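Local coordinates for protein (soluble lytic transglycosylase SLT70) (Escherichia coli, PDB 1QSA), which cleaves the glycosidic bonds between N-acetylmuramic acid and N-acetylglucosamine in peptidoglycan, with a 1,6-anhydro bond formed in the N-acetylmuramic acid residue, at residues K33-L41 with A386-W394. Numbering follows the deposited sequence.
Sequences KDYPLYPYL and ARVRELMYW. With SO4 (sulfate ion), chain C.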
loop_
_atom_site.group_PDB
_atom_site.type_symbol
_atom_site.label_atom_id
_atom_site.label_comp_id
_atom_site.label_asym_id
_atom_site.label_seq_id
_atom_site.Cartn_x
_atom_site.Cartn_y
_atom_site.Cartn_z
ATOM N N LYS A 33 11.060 -29.820 -22.831
ATOM C CA LYS A 33 10.865 -30.384 -21.488
ATOM C C LYS A 33 11.980 -30.099 -20.496
ATOM O O LYS A 33 11.719 -29.997 -19.297
ATOM C CB LYS A 33 10.613 -31.897 -21.543
ATOM C CG LYS A 33 9.267 -32.267 -22.127
ATOM C CD LYS A 33 9.140 -33.781 -22.312
ATOM C CE LYS A 33 7.849 -34.133 -23.034
ATOM N NZ LYS A 33 7.828 -35.559 -23.481
ATOM N N ASP A 34 13.215 -29.982 -20.977
ATOM C CA ASP A 34 14.339 -29.722 -20.077
ATOM C C ASP A 34 14.595 -28.247 -19.767
ATOM O O ASP A 34 15.455 -27.933 -18.948
ATOM C CB ASP A 34 15.627 -30.352 -20.606
ATOM C CG ASP A 34 15.611 -31.873 -20.540
ATOM O OD1 ASP A 34 14.762 -32.466 -19.834
ATOM O OD2 ASP A 34 16.470 -32.481 -21.201
ATOM N N TYR A 35 13.871 -27.346 -20.429
ATOM C CA TYR A 35 14.040 -25.910 -20.183
ATOM C C TYR A 35 13.337 -25.550 -18.859
ATOM O O TYR A 35 12.221 -26.013 -18.615
ATOM C CB TYR A 35 13.433 -25.119 -21.338
ATOM C CG TYR A 35 13.651 -23.626 -21.225
ATOM C CD1 TYR A 35 14.949 -23.092 -21.173
ATOM C CD2 TYR A 35 12.571 -22.744 -21.156
ATOM C CE1 TYR A 35 15.161 -21.716 -21.052
ATOM C CE2 TYR A 35 12.766 -21.370 -21.036
ATOM C CZ TYR A 35 14.056 -20.856 -20.980
ATOM O OH TYR A 35 14.212 -19.506 -20.832
ATOM N N PRO A 36 13.978 -24.736 -17.985
ATOM C CA PRO A 36 13.349 -24.377 -16.702
ATOM C C PRO A 36 11.923 -23.866 -16.767
ATOM O O PRO A 36 11.140 -24.151 -15.858
ATOM C CB PRO A 36 14.299 -23.331 -16.114
ATOM C CG PRO A 36 15.659 -23.810 -16.616
ATOM C CD PRO A 36 15.365 -24.230 -18.057
ATOM N N LEU A 37 11.587 -23.128 -17.823
ATOM C CA LEU A 37 10.229 -22.595 -17.928
ATOM C C LEU A 37 9.193 -23.512 -18.599
ATOM O O LEU A 37 8.049 -23.100 -18.814
ATOM C CB LEU A 37 10.228 -21.195 -18.550
ATOM C CG LEU A 37 11.139 -20.161 -17.861
ATOM C CD1 LEU A 37 10.911 -18.786 -18.478
ATOM C CD2 LEU A 37 10.886 -20.091 -16.359
ATOM N N TYR A 38 9.551 -24.767 -18.861
ATOM C CA TYR A 38 8.596 -25.706 -19.463
ATOM C C TYR A 38 7.278 -25.781 -18.656
ATOM O O TYR A 38 6.206 -25.808 -19.249
ATOM C CB TYR A 38 9.227 -27.092 -19.628
ATOM C CG TYR A 38 8.308 -28.072 -20.303
ATOM C CD1 TYR A 38 8.063 -28.005 -21.680
ATOM C CD2 TYR A 38 7.651 -29.041 -19.559
ATOM C CE1 TYR A 38 7.169 -28.893 -22.297
ATOM C CE2 TYR A 38 6.759 -29.930 -20.157
ATOM C CZ TYR A 38 6.523 -29.849 -21.517
ATOM O OH TYR A 38 5.618 -30.726 -22.073
ATOM N N PRO A 39 7.331 -25.760 -17.302
ATOM C CA PRO A 39 6.067 -25.823 -16.541
ATOM C C PRO A 39 5.109 -24.678 -16.897
ATOM O O PRO A 39 3.889 -24.843 -16.810
ATOM C CB PRO A 39 6.535 -25.738 -15.085
ATOM C CG PRO A 39 7.862 -26.431 -15.120
ATOM C CD PRO A 39 8.488 -25.867 -16.392
ATOM N N TYR A 40 5.645 -23.513 -17.267
ATOM C CA TYR A 40 4.794 -22.389 -17.678
ATOM C C TYR A 40 4.081 -22.705 -18.997
ATOM O O TYR A 40 2.942 -22.280 -19.212
ATOM C CB TYR A 40 5.588 -21.089 -17.774
ATOM C CG TYR A 40 5.915 -20.487 -16.430
ATOM C CD1 TYR A 40 5.031 -19.594 -15.811
ATOM C CD2 TYR A 40 7.109 -20.793 -15.774
ATOM C CE1 TYR A 40 5.327 -19.026 -14.576
ATOM C CE2 TYR A 40 7.418 -20.217 -14.525
ATOM C CZ TYR A 40 6.514 -19.339 -13.938
ATOM O OH TYR A 40 6.778 -18.787 -12.708
ATOM N N LEU A 41 4.757 -23.422 -19.891
ATOM C CA LEU A 41 4.154 -23.830 -21.163
ATOM C C LEU A 41 3.038 -24.854 -20.883
ATOM O O LEU A 41 1.983 -24.825 -21.518
ATOM C CB LEU A 41 5.219 -24.464 -22.075
ATOM C CG LEU A 41 6.314 -23.529 -22.595
ATOM C CD1 LEU A 41 7.310 -24.349 -23.409
ATOM C CD2 LEU A 41 5.708 -22.407 -23.438
ATOM N N ALA A 386 16.606 -21.645 -11.004
ATOM C CA ALA A 386 16.785 -21.720 -12.448
ATOM C C ALA A 386 15.602 -21.041 -13.163
ATOM O O ALA A 386 15.793 -20.386 -14.186
ATOM C CB ALA A 386 16.939 -23.164 -12.898
ATOM N N ARG A 387 14.387 -21.175 -12.618
ATOM C CA ARG A 387 13.229 -20.511 -13.236
ATOM C C ARG A 387 13.365 -18.997 -13.063
ATOM O O ARG A 387 13.112 -18.242 -13.998
ATOM C CB ARG A 387 11.907 -20.990 -12.629
ATOM C CG ARG A 387 11.593 -22.462 -12.943
ATOM C CD ARG A 387 10.116 -22.773 -12.780
ATOM N NE ARG A 387 9.669 -22.624 -11.401
ATOM C CZ ARG A 387 9.814 -23.539 -10.449
ATOM N NH1 ARG A 387 10.409 -24.701 -10.709
ATOM N NH2 ARG A 387 9.374 -23.290 -9.224
ATOM N N VAL A 388 13.800 -18.562 -11.881
ATOM C CA VAL A 388 13.982 -17.129 -11.615
ATOM C C VAL A 388 14.973 -16.541 -12.613
ATOM O O VAL A 388 14.716 -15.492 -13.205
ATOM C CB VAL A 388 14.481 -16.885 -10.162
ATOM C CG1 VAL A 388 14.912 -15.409 -9.972
ATOM C CG2 VAL A 388 13.353 -17.226 -9.176
ATOM N N ARG A 389 16.078 -17.256 -12.838
ATOM C CA ARG A 389 17.096 -16.806 -13.782
ATOM C C ARG A 389 16.512 -16.606 -15.187
ATOM O O ARG A 389 16.743 -15.576 -15.816
ATOM C CB ARG A 389 18.255 -17.811 -13.829
ATOM C CG ARG A 389 19.322 -17.494 -14.878
ATOM C CD ARG A 389 20.428 -18.546 -14.878
ATOM N NE ARG A 389 21.423 -18.276 -15.923
ATOM C CZ ARG A 389 22.299 -19.170 -16.399
ATOM N NH1 ARG A 389 22.330 -20.419 -15.936
ATOM N NH2 ARG A 389 23.154 -18.808 -17.349
ATOM N N GLU A 390 15.724 -17.571 -15.660
ATOM C CA GLU A 390 15.122 -17.451 -16.983
ATOM C C GLU A 390 14.137 -16.301 -17.042
ATOM O O GLU A 390 14.124 -15.553 -18.008
ATOM C CB GLU A 390 14.424 -18.751 -17.405
ATOM C CG GLU A 390 15.396 -19.899 -17.640
ATOM C CD GLU A 390 16.604 -19.451 -18.446
ATOM O OE1 GLU A 390 16.412 -19.099 -19.622
ATOM O OE2 GLU A 390 17.737 -19.406 -17.892
ATOM N N LEU A 391 13.298 -16.182 -16.015
ATOM C CA LEU A 391 12.302 -15.108 -15.986
ATOM C C LEU A 391 12.964 -13.727 -16.019
ATOM O O LEU A 391 12.528 -12.848 -16.759
ATOM C CB LEU A 391 11.399 -15.267 -14.771
ATOM C CG LEU A 391 10.495 -16.508 -14.806
ATOM C CD1 LEU A 391 9.895 -16.742 -13.417
ATOM C CD2 LEU A 391 9.395 -16.331 -15.881
ATOM N N MET A 392 14.076 -13.578 -15.303
ATOM C CA MET A 392 14.789 -12.301 -15.297
ATOM C C MET A 392 15.454 -12.069 -16.665
ATOM O O MET A 392 15.470 -10.947 -17.171
ATOM C CB MET A 392 15.811 -12.262 -14.147
ATOM C CG MET A 392 15.173 -12.233 -12.757
ATOM S SD MET A 392 14.013 -10.844 -12.554
ATOM C CE MET A 392 15.165 -9.468 -12.444
ATOM N N TYR A 393 15.936 -13.148 -17.290
ATOM C CA TYR A 393 16.557 -13.051 -18.606
ATOM C C TYR A 393 15.557 -12.482 -19.624
ATOM O O TYR A 393 15.921 -11.669 -20.476
ATOM C CB TYR A 393 17.049 -14.413 -19.083
ATOM C CG TYR A 393 17.675 -14.343 -20.449
ATOM C CD1 TYR A 393 18.942 -13.790 -20.620
ATOM C CD2 TYR A 393 17.002 -14.819 -21.581
ATOM C CE1 TYR A 393 19.526 -13.714 -21.879
ATOM C CE2 TYR A 393 17.580 -14.750 -22.843
ATOM C CZ TYR A 393 18.845 -14.197 -22.983
ATOM O OH TYR A 393 19.451 -14.137 -24.217
ATOM N N TRP A 394 14.291 -12.877 -19.503
ATOM C CA TRP A 394 13.244 -12.390 -20.407
ATOM C C TRP A 394 12.570 -11.097 -19.935
ATOM O O TRP A 394 11.581 -10.654 -20.537
ATOM C CB TRP A 394 12.171 -13.473 -20.611
ATOM C CG TRP A 394 12.691 -14.732 -21.250
ATOM C CD1 TRP A 394 12.709 -15.975 -20.695
ATOM C CD2 TRP A 394 13.250 -14.864 -22.565
ATOM N NE1 TRP A 394 13.244 -16.879 -21.582
ATOM C CE2 TRP A 394 13.586 -16.227 -22.737
ATOM C CE3 TRP A 394 13.500 -13.965 -23.614
ATOM C CZ2 TRP A 394 14.161 -16.719 -23.922
ATOM C CZ3 TRP A 394 14.074 -14.460 -24.801
ATOM C CH2 TRP A 394 14.395 -15.822 -24.938
HETATM S S SO4 C . 22.405 -15.182 -18.110
HETATM O O1 SO4 C . 22.479 -13.718 -17.926
HETATM O O2 SO4 C . 23.559 -15.838 -17.462
HETATM O O3 SO4 C . 21.150 -15.670 -17.496
HETATM O O4 SO4 C . 22.452 -15.477 -19.550
HETATM O O HOH W 1 11.509 -25.793 -13.654
#
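Tyr-35 and Glu-390 meet through a short hydrogen bond, the phenol OH donating to OE1 at 2.5 Å. OE1 sits at the edge of the phenol ring, near its plane, while the carboxylate plane is turned 78° from it, and OE1 accepts the bond on its anti lone pair. The same phenol oxygen accepts the indole N-H of Trp-394 (NE1 to OH 2.9 Å, N-H...O angle 159°), lying close to the indole plane. A tyrosine suits this place because one hydroxyl can donate and accept at once; its CG stands anti to the backbone N (chi1 -176°), carrying the ring across to the helix. A phenylalanine here would probably leave both the Trp-394 N-H and this lone pair of Glu-390 without their mate. Glu-390 OE1 also forms a salt bridge with Arg-7 of helix 3-18, whose charge would be expected to favour the ionised carboxylate.

Leu-37 packs beside these hydrogen bonds. Its CB leads to CG, which rests 3.6 Å from Glu-390 CB; CD1 continues to Leu-391 CD2 (3.9 Å) and the edge of the Trp-394 indole at CD1, while CD2 lies against the Arg-387 carbonyl O and Leu-391 CG. The two methyls thus touch residues spread over nearly two turns, from Arg-387 to Trp-394. Pro-36, the compact neighbour, sets CG 4.0 Å from Ala-386 CB, whose small methyl permits the close approach. The carbonyl O of Pro-36 lies 3.4 Å from Arg-387 CG and takes a hydrogen bond from a water weakly held by Arg-387 NH1. Arg-387 NE and Tyr-40 OH both reach Glu-403 OE2 on helix 397-408. The contact joins the turn leading into helix 38-48 to the last turns of helix 383-393 in the L domain, helping close the ring of this alpha-superhelix.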